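Putative curved DNA-binding protein (Chaetomium thermophilum var. thermophilum DSM 1495, PDB 4IPA) is an Arx1 protein with a methionine aminopeptidase-like (peptidase M24) fold that probably acts in ribosome biogenesis and may bind DNA. Local coordinates at residues N78-T86 and K298-Q308; T94-E105 and F267-R275. All blocks are in the same frame, centred on the assembly; numbering follows the deposited sequence.

Contact 1. Residues N78-T86 and K298-Q308; sequences NKGFSHPTT and KFGTFPFSLRQ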
loop_
_atom_site.group_PDB
_atom_site.type_symbol
_atom_site.label_atom_id
_atom_site.label_comp_id
_atom_site.label_asym_id
_atom_site.label_seq_id
_atom_site.Cartn_x
_atom_site.Cartn_y
_atom_site.Cartn_z
ATOM N N ASN A 78 22.170 -7.598 -0.556
ATOM C CA ASN A 78 21.256 -6.915 0.366
ATOM C C ASN A 78 19.814 -7.338 0.142
ATOM O O ASN A 78 19.408 -7.612 -0.988
ATOM C CB ASN A 78 21.353 -5.397 0.210
ATOM C CG ASN A 78 22.755 -4.868 0.474
ATOM O OD1 ASN A 78 23.427 -5.296 1.420
ATOM N ND2 ASN A 78 23.210 -3.939 -0.372
ATOM N N LYS A 79 19.043 -7.388 1.218
ATOM C CA LYS A 79 17.642 -7.771 1.138
ATOM C C LYS A 79 17.024 -7.545 2.506
ATOM O O LYS A 79 17.747 -7.431 3.489
ATOM C CB LYS A 79 17.523 -9.241 0.750
ATOM C CG LYS A 79 18.017 -10.173 1.833
ATOM C CD LYS A 79 18.217 -11.585 1.323
ATOM C CE LYS A 79 18.838 -12.463 2.408
ATOM N NZ LYS A 79 18.907 -13.878 2.000
ATOM N N GLY A 80 15.696 -7.477 2.566
ATOM C CA GLY A 80 15.006 -7.229 3.818
ATOM C C GLY A 80 13.542 -6.870 3.614
ATOM O O GLY A 80 12.965 -7.186 2.573
ATOM N N PHE A 81 12.941 -6.225 4.613
ATOM C CA PHE A 81 11.573 -5.715 4.501
ATOM C C PHE A 81 11.510 -4.475 3.585
ATOM O O PHE A 81 12.376 -3.614 3.646
ATOM C CB PHE A 81 11.046 -5.295 5.880
ATOM C CG PHE A 81 10.824 -6.432 6.838
ATOM C CD1 PHE A 81 11.901 -7.084 7.436
ATOM C CD2 PHE A 81 9.535 -6.832 7.170
ATOM C CE1 PHE A 81 11.694 -8.123 8.333
ATOM C CE2 PHE A 81 9.326 -7.876 8.069
ATOM C CZ PHE A 81 10.405 -8.521 8.647
ATOM N N SER A 82 10.482 -4.381 2.748
ATOM C CA SER A 82 10.122 -3.104 2.151
ATOM C C SER A 82 9.028 -2.466 3.019
ATOM O O SER A 82 8.745 -1.283 2.906
ATOM C CB SER A 82 9.626 -3.276 0.705
ATOM O OG SER A 82 8.412 -4.020 0.653
ATOM N N HIS A 83 8.419 -3.255 3.901
ATOM C CA HIS A 83 7.326 -2.745 4.740
ATOM C C HIS A 83 7.003 -3.754 5.813
ATOM O O HIS A 83 6.772 -4.930 5.506
ATOM C CB HIS A 83 6.068 -2.491 3.904
ATOM C CG HIS A 83 5.071 -1.569 4.545
ATOM N ND1 HIS A 83 4.199 -1.977 5.538
ATOM C CD2 HIS A 83 4.778 -0.263 4.306
ATOM C CE1 HIS A 83 3.430 -0.962 5.893
ATOM N NE2 HIS A 83 3.761 0.094 5.163
ATOM N N PRO A 84 6.958 -3.302 7.073
ATOM C CA PRO A 84 6.611 -4.173 8.198
ATOM C C PRO A 84 5.226 -4.785 8.006
ATOM O O PRO A 84 4.391 -4.199 7.315
ATOM C CB PRO A 84 6.578 -3.203 9.383
ATOM C CG PRO A 84 6.242 -1.895 8.775
ATOM C CD PRO A 84 7.005 -1.885 7.474
ATOM N N THR A 85 4.996 -5.955 8.594
ATOM C CA THR A 85 3.668 -6.541 8.616
ATOM C C THR A 85 2.746 -5.635 9.421
ATOM O O THR A 85 3.029 -5.312 10.569
ATOM C CB THR A 85 3.669 -7.911 9.305
ATOM O OG1 THR A 85 4.517 -8.819 8.594
ATOM C CG2 THR A 85 2.258 -8.470 9.352
ATOM N N THR A 86 1.652 -5.196 8.824
ATOM C CA THR A 86 0.731 -4.356 9.573
ATOM C C THR A 86 -0.676 -4.892 9.404
ATOM O O THR A 86 -1.014 -5.463 8.370
ATOM C CB THR A 86 0.776 -2.890 9.120
ATOM O OG1 THR A 86 0.456 -2.826 7.726
ATOM C CG2 THR A 86 2.153 -2.279 9.386
ATOM N N LYS A 298 19.695 -2.663 9.283
ATOM C CA LYS A 298 18.669 -3.657 9.033
ATOM C C LYS A 298 17.727 -3.247 7.876
ATOM O O LYS A 298 17.415 -4.049 7.000
ATOM C CB LYS A 298 17.898 -3.944 10.321
ATOM C CG LYS A 298 16.678 -4.836 10.151
ATOM C CD LYS A 298 16.811 -6.107 10.972
ATOM C CE LYS A 298 15.459 -6.625 11.432
ATOM N NZ LYS A 298 15.092 -7.908 10.769
ATOM N N PHE A 299 17.302 -1.990 7.858
ATOM C CA PHE A 299 16.225 -1.584 6.962
ATOM C C PHE A 299 16.676 -0.652 5.845
ATOM O O PHE A 299 15.955 -0.471 4.865
ATOM C CB PHE A 299 15.095 -0.919 7.768
ATOM C CG PHE A 299 14.512 -1.805 8.821
ATOM C CD1 PHE A 299 13.760 -2.922 8.468
ATOM C CD2 PHE A 299 14.732 -1.547 10.165
ATOM C CE1 PHE A 299 13.247 -3.752 9.431
ATOM C CE2 PHE A 299 14.209 -2.383 11.134
ATOM C CZ PHE A 299 13.471 -3.477 10.768
ATOM N N GLY A 300 17.854 -0.050 5.993
ATOM C CA GLY A 300 18.269 0.971 5.054
ATOM C C GLY A 300 17.271 2.117 5.040
ATOM O O GLY A 300 17.046 2.775 6.055
ATOM N N THR A 301 16.643 2.349 3.895
ATOM C CA THR A 301 15.712 3.457 3.776
ATOM C C THR A 301 14.262 2.967 3.677
ATOM O O THR A 301 13.363 3.720 3.287
ATOM C CB THR A 301 16.058 4.298 2.551
ATOM O OG1 THR A 301 16.124 3.434 1.414
ATOM C CG2 THR A 301 17.432 4.959 2.736
ATOM N N PHE A 302 14.037 1.708 4.044
ATOM C CA PHE A 302 12.703 1.130 3.947
ATOM C C PHE A 302 11.870 1.291 5.231
ATOM O O PHE A 302 12.408 1.347 6.345
ATOM C CB PHE A 302 12.777 -0.327 3.490
ATOM C CG PHE A 302 13.218 -0.491 2.044
ATOM C CD1 PHE A 302 12.316 -0.274 0.999
ATOM C CD2 PHE A 302 14.529 -0.868 1.734
ATOM C CE1 PHE A 302 12.709 -0.417 -0.339
ATOM C CE2 PHE A 302 14.940 -1.025 0.403
ATOM C CZ PHE A 302 14.026 -0.800 -0.646
ATOM N N PRO A 303 10.541 1.382 5.078
ATOM C CA PRO A 303 9.701 1.538 6.272
ATOM C C PRO A 303 9.895 0.394 7.243
ATOM O O PRO A 303 10.175 -0.736 6.835
ATOM C CB PRO A 303 8.279 1.549 5.705
ATOM C CG PRO A 303 8.456 2.099 4.284
ATOM C CD PRO A 303 9.765 1.491 3.831
ATOM N N PHE A 304 9.788 0.705 8.533
ATOM C CA PHE A 304 9.912 -0.296 9.582
ATOM C C PHE A 304 9.013 0.084 10.752
ATOM O O PHE A 304 8.562 1.235 10.863
ATOM C CB PHE A 304 11.366 -0.416 10.042
ATOM C CG PHE A 304 11.889 0.823 10.679
ATOM C CD1 PHE A 304 12.412 1.853 9.908
ATOM C CD2 PHE A 304 11.853 0.965 12.049
ATOM C CE1 PHE A 304 12.877 3.004 10.501
ATOM C CE2 PHE A 304 12.331 2.121 12.653
ATOM C CZ PHE A 304 12.831 3.143 11.879
ATOM N N SER A 305 8.727 -0.895 11.603
ATOM C CA SER A 305 7.966 -0.645 12.816
ATOM C C SER A 305 8.922 -0.570 13.996
ATOM O O SER A 305 9.855 -1.355 14.078
ATOM C CB SER A 305 6.954 -1.773 13.048
ATOM O OG SER A 305 6.299 -1.605 14.294
ATOM N N LEU A 306 8.692 0.356 14.918
ATOM C CA LEU A 306 9.465 0.374 16.165
ATOM C C LEU A 306 9.435 -0.967 16.913
ATOM O O LEU A 306 10.379 -1.313 17.609
ATOM C CB LEU A 306 8.964 1.471 17.097
ATOM C CG LEU A 306 9.099 2.938 16.686
ATOM C CD1 LEU A 306 8.631 3.821 17.854
ATOM C CD2 LEU A 306 10.513 3.292 16.287
ATOM N N ARG A 307 8.345 -1.711 16.800
ATOM C CA ARG A 307 8.289 -3.011 17.464
ATOM C C ARG A 307 9.331 -3.983 16.899
ATOM O O ARG A 307 9.628 -4.997 17.514
ATOM C CB ARG A 307 6.895 -3.641 17.373
ATOM C CG ARG A 307 6.703 -4.788 18.364
ATOM C CD ARG A 307 6.158 -6.068 17.719
ATOM N NE ARG A 307 7.095 -6.706 16.791
ATOM C CZ ARG A 307 6.862 -6.841 15.486
ATOM N NH1 ARG A 307 5.721 -6.379 14.972
ATOM N NH2 ARG A 307 7.752 -7.441 14.698
ATOM N N GLN A 308 9.893 -3.671 15.736
ATOM C CA GLN A 308 10.846 -4.580 15.115
ATOM C C GLN A 308 12.232 -4.431 15.701
ATOM O O GLN A 308 13.066 -5.319 15.543
ATOM C CB GLN A 308 10.916 -4.361 13.605
ATOM C CG GLN A 308 9.784 -5.008 12.831
ATOM C CD GLN A 308 9.774 -4.579 11.373
ATOM O OE1 GLN A 308 9.624 -3.392 11.066
ATOM N NE2 GLN A 308 9.949 -5.545 10.463
HETATM O O HOH W 1 15.143 -3.634 4.121
HETATM O O HOH W 2 14.944 -5.574 6.616
HETATM O O HOH W 3 5.168 -5.175 12.195
#
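With CG anti to its carbonyl carbon (chi1 -68°), Phe81 turns its ring to meet Gln308, whose chain runs out extended beyond CG and sets NE2 over the ring centre, 3.3 Å above the plane. The amide plane stands almost upright on the ring, 84° between them, so this is an amino-aromatic contact. It sits beside a classic beta bulge, where Ser82 and His83 both face Gly121 and the chain turns a corner; the contact packs this bulged strand 79-88 against the end of helix 286-299 and the short strand 304-305. Phe299 brings its ring edge to the same phenyl, CE1 lying 4.1 Å from Phe81 CD1, while Met64 and Glu65 of helix 53-69 also touch it. Cutting Phe81 back to an alanine is likely to leave Gln308 NE2 without the ring beneath it and to open a gap between Phe299 and helix 53-69. Past the corner, prolines pack, Pro84 CD lying 4.1 Å from Pro303 CB. Water joins the backbones, one molecule linking Phe81 N to Lys298 O. The other end of the glutamine amide is fixed within its own segment: Ser305 N donates to Gln308 OE1 at 2.7 Å, almost dead straight at 178°.

Contact 2. Residues T94-E105 and F267-R275; sequences TPYTPLRSDEKE and FEQRATLHR. With SO4 (sulfate ion), chain E.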
loop_
_atom_site.group_PDB
_atom_site.type_symbol
_atom_site.label_atom_id
_atom_site.label_comp_id
_atom_site.label_asym_id
_atom_site.label_seq_id
_atom_site.Cartn_x
_atom_site.Cartn_y
_atom_site.Cartn_z
ATOM N N THR A 94 -3.517 4.791 8.510
ATOM C CA THR A 94 -2.112 4.475 8.691
ATOM C C THR A 94 -1.921 2.980 9.013
ATOM O O THR A 94 -2.586 2.449 9.880
ATOM C CB THR A 94 -1.502 5.290 9.820
ATOM O OG1 THR A 94 -1.720 6.677 9.556
ATOM C CG2 THR A 94 0.009 5.017 9.911
ATOM N N PRO A 95 -1.024 2.297 8.293
ATOM C CA PRO A 95 -0.817 0.871 8.583
ATOM C C PRO A 95 -0.459 0.683 10.060
ATOM O O PRO A 95 0.444 1.361 10.543
ATOM C CB PRO A 95 0.371 0.495 7.690
ATOM C CG PRO A 95 0.351 1.495 6.584
ATOM C CD PRO A 95 -0.205 2.774 7.162
ATOM N N TYR A 96 -1.152 -0.229 10.744
ATOM C CA TYR A 96 -1.054 -0.392 12.185
ATOM C C TYR A 96 -0.073 -1.505 12.586
ATOM O O TYR A 96 -0.134 -2.615 12.054
ATOM C CB TYR A 96 -2.448 -0.695 12.748
ATOM C CG TYR A 96 -2.558 -0.621 14.252
ATOM C CD1 TYR A 96 -2.149 0.514 14.942
ATOM C CD2 TYR A 96 -3.101 -1.671 14.979
ATOM C CE1 TYR A 96 -2.257 0.589 16.330
ATOM C CE2 TYR A 96 -3.212 -1.607 16.353
ATOM C CZ TYR A 96 -2.792 -0.470 17.029
ATOM O OH TYR A 96 -2.908 -0.403 18.406
ATOM N N THR A 97 0.820 -1.208 13.529
ATOM C CA THR A 97 1.805 -2.190 14.000
ATOM C C THR A 97 2.360 -1.785 15.377
ATOM O O THR A 97 3.468 -1.272 15.486
ATOM C CB THR A 97 2.951 -2.421 12.965
ATOM O OG1 THR A 97 4.039 -3.130 13.573
ATOM C CG2 THR A 97 3.466 -1.100 12.411
ATOM N N PRO A 98 1.578 -2.042 16.440
ATOM C CA PRO A 98 1.810 -1.446 17.763
ATOM C C PRO A 98 2.955 -2.071 18.571
ATOM O O PRO A 98 3.454 -3.147 18.232
ATOM C CB PRO A 98 0.473 -1.663 18.468
ATOM C CG PRO A 98 -0.043 -2.936 17.890
ATOM C CD PRO A 98 0.430 -2.963 16.442
ATOM N N LEU A 99 3.369 -1.385 19.635
ATOM C CA LEU A 99 4.393 -1.923 20.549
ATOM C C LEU A 99 3.835 -2.994 21.478
ATOM O O LEU A 99 2.685 -2.923 21.906
ATOM C CB LEU A 99 5.014 -0.818 21.386
ATOM C CG LEU A 99 5.774 0.252 20.603
ATOM C CD1 LEU A 99 6.481 1.201 21.549
ATOM C CD2 LEU A 99 6.771 -0.411 19.659
ATOM N N ARG A 100 4.655 -3.983 21.795
ATOM C CA ARG A 100 4.269 -4.989 22.782
ATOM C C ARG A 100 4.146 -4.387 24.187
ATOM O O ARG A 100 3.283 -4.802 24.965
ATOM C CB ARG A 100 5.238 -6.184 22.783
ATOM C CG ARG A 100 4.766 -7.329 23.666
ATOM C CD ARG A 100 5.425 -8.661 23.319
ATOM N NE ARG A 100 4.830 -9.307 22.151
ATOM C CZ ARG A 100 3.612 -9.845 22.121
ATOM N NH1 ARG A 100 2.833 -9.805 23.193
ATOM N NH2 ARG A 100 3.165 -10.416 21.010
ATOM N N SER A 101 4.985 -3.393 24.486
ATOM C CA SER A 101 5.002 -2.742 25.803
ATOM C C SER A 101 3.910 -1.682 26.003
ATOM O O SER A 101 3.745 -1.158 27.102
ATOM C CB SER A 101 6.371 -2.104 26.064
ATOM O OG SER A 101 6.617 -1.047 25.141
ATOM N N ASP A 102 3.199 -1.333 24.936
ATOM C CA ASP A 102 1.969 -0.546 25.080
ATOM C C ASP A 102 0.861 -1.548 25.357
ATOM O O ASP A 102 0.274 -2.102 24.428
ATOM C CB ASP A 102 1.663 0.240 23.803
ATOM C CG ASP A 102 2.494 1.506 23.682
ATOM O OD1 ASP A 102 3.091 1.939 24.691
ATOM O OD2 ASP A 102 2.534 2.080 22.584
ATOM N N GLU A 103 0.602 -1.798 26.638
ATOM C CA GLU A 103 -0.245 -2.913 27.051
ATOM C C GLU A 103 -1.634 -2.917 26.423
ATOM O O GLU A 103 -2.097 -3.951 25.958
ATOM C CB GLU A 103 -0.368 -2.967 28.573
ATOM C CG GLU A 103 0.777 -3.683 29.261
ATOM C CD GLU A 103 0.661 -3.634 30.777
ATOM O OE1 GLU A 103 -0.417 -3.234 31.280
ATOM O OE2 GLU A 103 1.648 -3.991 31.459
ATOM N N LYS A 104 -2.300 -1.771 26.417
ATOM C CA LYS A 104 -3.649 -1.695 25.864
ATOM C C LYS A 104 -3.668 -1.951 24.342
ATOM O O LYS A 104 -4.466 -2.757 23.838
ATOM C CB LYS A 104 -4.306 -0.346 26.197
ATOM C CG LYS A 104 -5.726 -0.203 25.610
ATOM C CD LYS A 104 -6.131 1.261 25.360
ATOM C CE LYS A 104 -7.556 1.353 24.804
ATOM N NZ LYS A 104 -7.854 0.311 23.759
ATOM N N GLU A 105 -2.790 -1.272 23.612
ATOM C CA GLU A 105 -2.720 -1.470 22.167
ATOM C C GLU A 105 -2.370 -2.916 21.823
ATOM O O GLU A 105 -2.980 -3.509 20.943
ATOM C CB GLU A 105 -1.717 -0.509 21.522
ATOM C CG GLU A 105 -2.151 0.956 21.529
ATOM C CD GLU A 105 -1.322 1.798 20.546
ATOM O OE1 GLU A 105 -1.369 1.491 19.324
ATOM O OE2 GLU A 105 -0.619 2.750 20.994
ATOM N N PHE A 267 -5.322 10.035 15.011
ATOM C CA PHE A 267 -5.766 9.273 16.176
ATOM C C PHE A 267 -4.664 9.212 17.241
ATOM O O PHE A 267 -3.572 9.746 17.042
ATOM C CB PHE A 267 -6.266 7.884 15.765
ATOM C CG PHE A 267 -7.658 7.894 15.188
ATOM C CD1 PHE A 267 -7.994 8.771 14.167
ATOM C CD2 PHE A 267 -8.640 7.044 15.679
ATOM C CE1 PHE A 267 -9.287 8.801 13.638
ATOM C CE2 PHE A 267 -9.941 7.068 15.151
ATOM C CZ PHE A 267 -10.254 7.941 14.124
ATOM N N GLU A 268 -4.951 8.582 18.373
ATOM C CA GLU A 268 -4.099 8.735 19.558
ATOM C C GLU A 268 -3.112 7.587 19.786
ATOM O O GLU A 268 -2.253 7.664 20.663
ATOM C CB GLU A 268 -4.962 8.974 20.814
ATOM C CG GLU A 268 -5.820 10.247 20.755
ATOM C CD GLU A 268 -6.806 10.383 21.927
ATOM O OE1 GLU A 268 -7.674 9.487 22.111
ATOM O OE2 GLU A 268 -6.719 11.402 22.651
ATOM N N GLN A 269 -3.225 6.527 19.000
ATOM C CA GLN A 269 -2.255 5.443 19.077
ATOM C C GLN A 269 -0.849 5.951 18.772
ATOM O O GLN A 269 -0.661 6.894 18.013
ATOM C CB GLN A 269 -2.616 4.289 18.138
ATOM C CG GLN A 269 -3.891 3.554 18.537
ATOM C CD GLN A 269 -5.146 4.262 18.048
ATOM O OE1 GLN A 269 -5.068 5.241 17.295
ATOM N NE2 GLN A 269 -6.317 3.765 18.472
ATOM N N ARG A 270 0.132 5.332 19.408
ATOM C CA ARG A 270 1.519 5.691 19.220
ATOM C C ARG A 270 1.962 5.459 17.761
ATOM O O ARG A 270 1.688 4.411 17.173
ATOM C CB ARG A 270 2.342 4.848 20.181
ATOM C CG ARG A 270 3.835 4.939 20.040
ATOM C CD ARG A 270 4.468 4.052 21.107
ATOM N NE ARG A 270 5.278 4.892 21.956
ATOM C CZ ARG A 270 5.112 5.072 23.254
ATOM N NH1 ARG A 270 4.170 4.426 23.933
ATOM N NH2 ARG A 270 5.934 5.896 23.875
ATOM N N ALA A 271 2.624 6.453 17.180
ATOM C CA ALA A 271 3.245 6.304 15.859
ATOM C C ALA A 271 4.427 5.338 15.952
ATOM O O ALA A 271 5.443 5.652 16.604
ATOM C CB ALA A 271 3.723 7.648 15.355
ATOM N N THR A 272 4.310 4.171 15.315
ATOM C CA THR A 272 5.412 3.212 15.315
ATOM C C THR A 272 6.032 3.037 13.945
ATOM O O THR A 272 7.180 2.609 13.829
ATOM C CB THR A 272 4.978 1.840 15.860
ATOM O OG1 THR A 272 3.941 1.302 15.025
ATOM C CG2 THR A 272 4.477 1.977 17.320
ATOM N N LEU A 273 5.278 3.369 12.904
ATOM C CA LEU A 273 5.758 3.209 11.535
ATOM C C LEU A 273 6.651 4.380 11.123
ATOM O O LEU A 273 6.248 5.530 11.215
ATOM C CB LEU A 273 4.571 3.079 10.580
ATOM C CG LEU A 273 4.885 2.790 9.112
ATOM C CD1 LEU A 273 5.449 1.376 8.987
ATOM C CD2 LEU A 273 3.627 2.939 8.272
ATOM N N HIS A 274 7.869 4.082 10.679
ATOM C CA HIS A 274 8.851 5.117 10.340
ATOM C C HIS A 274 9.742 4.644 9.187
ATOM O O HIS A 274 9.696 3.487 8.790
ATOM C CB HIS A 274 9.782 5.423 11.536
ATOM C CG HIS A 274 9.075 5.811 12.800
ATOM N ND1 HIS A 274 9.203 7.066 13.366
ATOM C CD2 HIS A 274 8.281 5.098 13.631
ATOM C CE1 HIS A 274 8.493 7.114 14.481
ATOM N NE2 HIS A 274 7.916 5.942 14.660
ATOM N N ARG A 275 10.567 5.542 8.662
ATOM C CA ARG A 275 11.634 5.153 7.743
ATOM C C ARG A 275 12.774 6.164 7.787
ATOM O O ARG A 275 12.556 7.349 8.033
ATOM C CB ARG A 275 11.112 4.985 6.308
ATOM C CG ARG A 275 11.005 6.267 5.512
ATOM C CD ARG A 275 10.670 5.955 4.058
ATOM N NE ARG A 275 10.525 7.169 3.267
ATOM C CZ ARG A 275 11.533 7.789 2.651
ATOM N NH1 ARG A 275 12.770 7.312 2.728
ATOM N NH2 ARG A 275 11.304 8.894 1.959
HETATM S S SO4 E . 6.222 6.838 26.951
HETATM O O1 SO4 E . 4.845 6.371 27.103
HETATM O O2 SO4 E . 6.382 7.430 25.634
HETATM O O3 SO4 E . 6.522 7.846 27.967
HETATM O O4 SO4 E . 7.136 5.714 27.106
HETATM O O HOH W 4 1.182 1.318 14.881
HETATM O O HOH W 5 0.744 2.042 17.664
#
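Thr272 hands its hydroxyl hydrogen to the loop 94-105, which runs between strands 79-88 and 115-124 and lies here against the residues leading into strand 273-276: OG1 of Thr272 donates to Thr97 O at 2.7 Å, approaching from well above the carbonyl plane. The same hydroxyl oxygen accepts from a water that in turn takes the Thr97 amide hydrogen. The torsion (chi1 61°) that tucks OG1 between the backbone N and carbonyl carbon of Thr272 leaves CG2 to pack on Leu99 CG. The Thr97 hydroxyl itself is paired with Ser305.

Glu105 is more heavily used. Its OE2 accepts the backbone hydrogen of Arg270 N at 3.1 Å, a nearly straight bond of 167° that arrives on the syn side, tilted from the carboxylate plane. Its OE1 accepts Tyr96 OH at 2.6 Å on the anti lone pair, and a water donates both to that oxygen and to Arg270 O. Gln269 lays CB and CG against the same carboxylate.

At the outer end, Arg270 and Asp102 form a salt bridge. NH1 of Arg270 lies 2.8 Å from Asp102 OD1 and 3.2 Å from Asp102 OD2, with the carboxylate and guanidinium planes only 29° apart. Leu99 CD1 comes within 3.5 Å of Arg270 CD, packing on the aliphatic part of the arginine. NH2 faces a sulfate, probably from the crystallisation liquor, at a spacing too short to be trusted in detail.

Away from the charges, Leu273 CD2 rests 4.0 Å from Pro95 CG. With both its oxygens taken by donors, Glu105 is probably ionised, and its negative charge, like that of Asp102, would be partly balanced by Arg270: the loop is held here by polar bonds, with Leu99 packed among them and Pro95 on Leu273 at one end.

Overall arrangement
The centres of contacts 1 and 2 lie about 15 Å apart, yet the two meet directly. Strands 304-305 and 273-276 are antiparallel neighbours in one small sheet, and Phe304 N of contact 1 probably donates to His274 O of contact 2 at 2.8 Å. The probable hydrogen bond between Ser305 OG and Thr97 OG1, also 2.8 Å long, joins strand 304-305 to the loop 94-105. Thr86, near the end of strand 79-88, packs on Pro95, while Pro84 touches Leu273. Contact 1 is the more deeply buried of the two, its centre about 14 Å from the centre of the chain against about 18 Å for contact 2. Contact 2 reaches the sulfate at Arg270; neither contact includes a metal or substrate.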